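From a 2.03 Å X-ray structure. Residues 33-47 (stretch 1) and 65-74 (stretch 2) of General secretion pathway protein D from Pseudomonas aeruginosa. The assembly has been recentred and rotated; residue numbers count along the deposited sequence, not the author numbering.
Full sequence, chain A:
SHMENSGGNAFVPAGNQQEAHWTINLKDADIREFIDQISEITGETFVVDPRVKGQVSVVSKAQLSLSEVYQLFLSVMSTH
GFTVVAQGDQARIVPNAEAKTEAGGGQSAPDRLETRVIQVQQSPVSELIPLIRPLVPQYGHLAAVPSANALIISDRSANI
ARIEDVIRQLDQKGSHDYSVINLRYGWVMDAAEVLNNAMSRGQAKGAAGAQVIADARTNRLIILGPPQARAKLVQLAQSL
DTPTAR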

# COMPACT_ATOMS: atom_id res chain seq x y z
N GLU A 33 -4.12 28.87 2.62
CA GLU A 33 -5.55 29.19 2.51
C GLU A 33 -6.34 27.92 2.70
O GLU A 33 -7.31 27.91 3.47
CB GLU A 33 -5.89 29.83 1.14
CG GLU A 33 -7.38 30.03 0.94
CD GLU A 33 -7.76 30.93 -0.22
OE1 GLU A 33 -7.15 32.03 -0.32
OE2 GLU A 33 -8.64 30.56 -1.02
N PHE A 34 -5.91 26.83 2.06
CA PHE A 34 -6.60 25.55 2.24
C PHE A 34 -6.60 25.12 3.72
O PHE A 34 -7.64 24.68 4.21
CB PHE A 34 -5.98 24.47 1.34
CG PHE A 34 -6.58 23.10 1.57
CD1 PHE A 34 -7.89 22.83 1.18
CD2 PHE A 34 -5.86 22.11 2.22
CE1 PHE A 34 -8.45 21.56 1.41
CE2 PHE A 34 -6.42 20.87 2.47
CZ PHE A 34 -7.71 20.59 2.04
N ILE A 35 -5.49 25.32 4.43
CA ILE A 35 -5.40 24.99 5.87
C ILE A 35 -6.39 25.82 6.70
O ILE A 35 -7.08 25.27 7.56
CB ILE A 35 -3.93 25.15 6.37
CG1 ILE A 35 -3.03 24.07 5.74
CG2 ILE A 35 -3.87 25.09 7.90
CD1 ILE A 35 -1.46 24.46 5.70
N ASP A 36 -6.45 27.14 6.43
CA ASP A 36 -7.40 28.06 7.09
C ASP A 36 -8.85 27.64 6.83
O ASP A 36 -9.65 27.65 7.76
CB ASP A 36 -7.22 29.50 6.58
CG ASP A 36 -5.99 30.23 7.06
OD1 ASP A 36 -5.42 29.81 8.09
OD2 ASP A 36 -5.64 31.26 6.46
N GLN A 37 -9.18 27.24 5.60
CA GLN A 37 -10.54 26.78 5.30
C GLN A 37 -10.86 25.51 6.09
O GLN A 37 -11.98 25.36 6.58
CB GLN A 37 -10.72 26.51 3.80
CG GLN A 37 -10.79 27.75 2.93
CD GLN A 37 -11.92 28.69 3.26
OE1 GLN A 37 -11.71 29.90 3.37
NE2 GLN A 37 -13.15 28.18 3.43
N ILE A 38 -9.88 24.58 6.21
CA ILE A 38 -10.12 23.35 6.96
C ILE A 38 -10.36 23.70 8.44
O ILE A 38 -11.17 23.05 9.11
CB ILE A 38 -8.98 22.30 6.76
CG1 ILE A 38 -8.98 21.73 5.32
CG2 ILE A 38 -9.09 21.15 7.78
CD1 ILE A 38 -10.13 20.76 4.97
N SER A 39 -9.65 24.72 8.95
CA SER A 39 -9.84 25.17 10.33
C SER A 39 -11.22 25.78 10.52
O SER A 39 -11.83 25.53 11.54
CB SER A 39 -8.80 26.20 10.74
OG SER A 39 -7.51 25.64 10.73
N GLU A 40 -11.70 26.57 9.54
CA GLU A 40 -13.04 27.18 9.62
C GLU A 40 -14.14 26.14 9.67
O GLU A 40 -15.07 26.30 10.47
CB GLU A 40 -13.28 28.17 8.47
N ILE A 41 -14.03 25.07 8.91
CA ILE A 41 -15.04 24.01 8.93
C ILE A 41 -14.89 23.07 10.12
O ILE A 41 -15.90 22.67 10.70
CB ILE A 41 -14.99 23.22 7.58
CG1 ILE A 41 -15.38 24.12 6.40
CG2 ILE A 41 -15.84 21.94 7.60
CD1 ILE A 41 -16.74 24.73 6.46
N THR A 42 -13.67 22.65 10.44
CA THR A 42 -13.46 21.65 11.48
C THR A 42 -13.36 22.25 12.87
O THR A 42 -13.51 21.54 13.87
CB THR A 42 -12.21 20.80 11.16
OG1 THR A 42 -11.05 21.62 11.29
CG2 THR A 42 -12.29 20.11 9.77
N GLY A 43 -13.03 23.53 12.93
CA GLY A 43 -12.80 24.20 14.20
C GLY A 43 -11.45 23.86 14.80
O GLY A 43 -11.09 24.39 15.86
N GLU A 44 -10.66 23.00 14.11
CA GLU A 44 -9.34 22.61 14.57
C GLU A 44 -8.40 23.77 14.26
O GLU A 44 -8.46 24.33 13.18
CB GLU A 44 -8.87 21.32 13.85
N THR A 45 -7.56 24.15 15.23
CA THR A 45 -6.59 25.22 15.06
C THR A 45 -5.21 24.58 14.81
O THR A 45 -4.81 23.67 15.55
CB THR A 45 -6.57 26.12 16.30
OG1 THR A 45 -7.91 26.50 16.61
CG2 THR A 45 -5.72 27.36 16.11
N PHE A 46 -4.49 25.04 13.78
CA PHE A 46 -3.17 24.54 13.43
C PHE A 46 -2.13 25.67 13.49
O PHE A 46 -2.44 26.79 13.10
CB PHE A 46 -3.16 24.00 12.00
CG PHE A 46 -4.19 22.94 11.70
CD1 PHE A 46 -4.05 21.65 12.21
CD2 PHE A 46 -5.29 23.22 10.92
CE1 PHE A 46 -5.02 20.67 11.93
CE2 PHE A 46 -6.24 22.25 10.64
CZ PHE A 46 -6.12 20.99 11.17
N VAL A 47 -0.89 25.38 13.88
CA VAL A 47 0.23 26.32 13.74
C VAL A 47 0.96 25.79 12.51
O VAL A 47 1.24 24.61 12.45
CB VAL A 47 1.17 26.41 14.97
CG1 VAL A 47 2.38 27.28 14.65
CG2 VAL A 47 0.43 26.98 16.16
N SER A 65 -18.79 14.54 4.60
CA SER A 65 -19.08 14.78 6.01
C SER A 65 -17.86 15.44 6.63
O SER A 65 -16.79 15.46 6.03
CB SER A 65 -19.32 13.46 6.71
OG SER A 65 -18.12 12.71 6.63
N LEU A 66 -17.98 15.87 7.88
CA LEU A 66 -16.90 16.53 8.61
C LEU A 66 -15.65 15.64 8.68
O LEU A 66 -14.54 16.10 8.40
CB LEU A 66 -17.39 16.88 10.03
CG LEU A 66 -16.43 17.60 10.96
CD1 LEU A 66 -15.97 18.90 10.35
CD2 LEU A 66 -17.09 17.87 12.31
N SER A 67 -15.85 14.35 9.02
CA SER A 67 -14.77 13.37 9.13
C SER A 67 -14.12 13.12 7.76
O SER A 67 -12.91 12.96 7.69
CB SER A 67 -15.28 12.08 9.74
OG SER A 67 -16.20 11.42 8.89
N GLU A 68 -14.92 13.11 6.68
CA GLU A 68 -14.38 12.92 5.34
C GLU A 68 -13.61 14.16 4.85
O GLU A 68 -12.63 14.00 4.12
CB GLU A 68 -15.43 12.45 4.33
CG GLU A 68 -16.09 11.13 4.72
CD GLU A 68 -17.47 10.86 4.15
OE1 GLU A 68 -18.10 11.81 3.63
OE2 GLU A 68 -17.92 9.70 4.22
N VAL A 69 -13.99 15.37 5.28
CA VAL A 69 -13.25 16.61 4.95
C VAL A 69 -11.87 16.52 5.62
O VAL A 69 -10.87 16.92 5.01
CB VAL A 69 -14.03 17.88 5.39
CG1 VAL A 69 -13.13 19.13 5.36
CG2 VAL A 69 -15.27 18.09 4.52
N TYR A 70 -11.81 15.99 6.85
CA TYR A 70 -10.55 15.83 7.56
C TYR A 70 -9.66 14.79 6.84
O TYR A 70 -8.46 15.03 6.72
CB TYR A 70 -10.79 15.44 9.02
CG TYR A 70 -9.53 15.63 9.85
CD1 TYR A 70 -9.11 16.90 10.24
CD2 TYR A 70 -8.72 14.55 10.16
CE1 TYR A 70 -7.94 17.08 10.98
CE2 TYR A 70 -7.55 14.72 10.91
CZ TYR A 70 -7.15 15.99 11.30
OH TYR A 70 -5.99 16.20 12.01
N GLN A 71 -10.24 13.69 6.32
CA GLN A 71 -9.46 12.71 5.54
C GLN A 71 -8.88 13.38 4.27
O GLN A 71 -7.71 13.17 3.93
CB GLN A 71 -10.32 11.50 5.11
CG GLN A 71 -10.72 10.56 6.24
CD GLN A 71 -11.64 9.48 5.70
OE1 GLN A 71 -11.26 8.69 4.82
NE2 GLN A 71 -12.89 9.46 6.15
N LEU A 72 -9.69 14.21 3.58
CA LEU A 72 -9.24 14.93 2.40
C LEU A 72 -8.07 15.89 2.77
O LEU A 72 -7.08 15.95 2.05
CB LEU A 72 -10.41 15.68 1.76
CG LEU A 72 -10.08 16.65 0.63
CD1 LEU A 72 -9.44 15.92 -0.54
CD2 LEU A 72 -11.33 17.39 0.17
N PHE A 73 -8.18 16.59 3.90
CA PHE A 73 -7.11 17.45 4.43
C PHE A 73 -5.81 16.67 4.59
O PHE A 73 -4.77 17.13 4.14
CB PHE A 73 -7.54 18.07 5.77
CG PHE A 73 -6.43 18.62 6.63
CD1 PHE A 73 -5.74 19.77 6.26
CD2 PHE A 73 -6.13 18.05 7.86
CE1 PHE A 73 -4.78 20.34 7.10
CE2 PHE A 73 -5.15 18.61 8.69
CZ PHE A 73 -4.46 19.74 8.29
N LEU A 74 -5.87 15.47 5.20
CA LEU A 74 -4.66 14.64 5.41
C LEU A 74 -4.04 14.20 4.09
O LEU A 74 -2.82 14.18 3.97
CB LEU A 74 -4.98 13.43 6.28
CG LEU A 74 -5.43 13.71 7.71
CD1 LEU A 74 -5.68 12.40 8.45
CD2 LEU A 74 -4.44 14.56 8.44

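Helix 33-42 and helix 66-74 pack side by side and run nearly antiparallel, their N-to-C directions differing by 161° and their axes approaching to 10.6 Å. The register accordingly places Thr42 beside Leu66 and Ile38 beside Phe73. No hydrogen bond crosses between the stretches; the 510 Å² they bury is held by apolar contacts, while the side-chain hydrogen bonds described below lie within one stretch or the other.

Stretch 2 opens with Ser65, the N-cap, whose OG accepts from Glu68 N at 3.2 Å. Glu68 returns the favour, its OE1 accepting from Ser65 N at 3.0 Å, so that the amides of Ser65 and Glu68 each have a side-chain acceptor. Leu66 follows, and although its CA-to-CB bond points sideways, its end reaches the C-terminal turn of the first helix, with CD1 lying 4.1 Å from Ile41 CG2 and 3.9 Å from Thr42 CG2. The hydroxyl of Thr42 serves its own stretch instead: OG1 donates to Ile38 O (2.6 Å) and accepts from Glu44 N (3.2 Å), bracing the exit from the helix, where Gly43 adopts positive phi.

One turn on, Val69 points toward the first helix and packs tightly against Ile38: Val69 CG1 lies 3.4 Å from Ile38 CD1. Tyr70 extends its ring to the edge of Phe46, the two meeting edge to edge at 4.3 Å between Tyr70 CE1 and Phe46 CZ.

Phe73 contributes the largest buried area, 106 Å². Ile38 CG2 sits over one face of its ring, 4.2 Å from the centroid, in a CH-pi contact. Around the ring's edge lie Phe34 CE2, 4.0 Å from Phe73 CD1, and Ile35 CG1, 4.3 Å from Phe73 CE1. Phe46, beyond the helix, brings its CZ to 3.6 Å from Phe73 CZ; the planes differ by 29° but are slid apart, so the rings barely overlap.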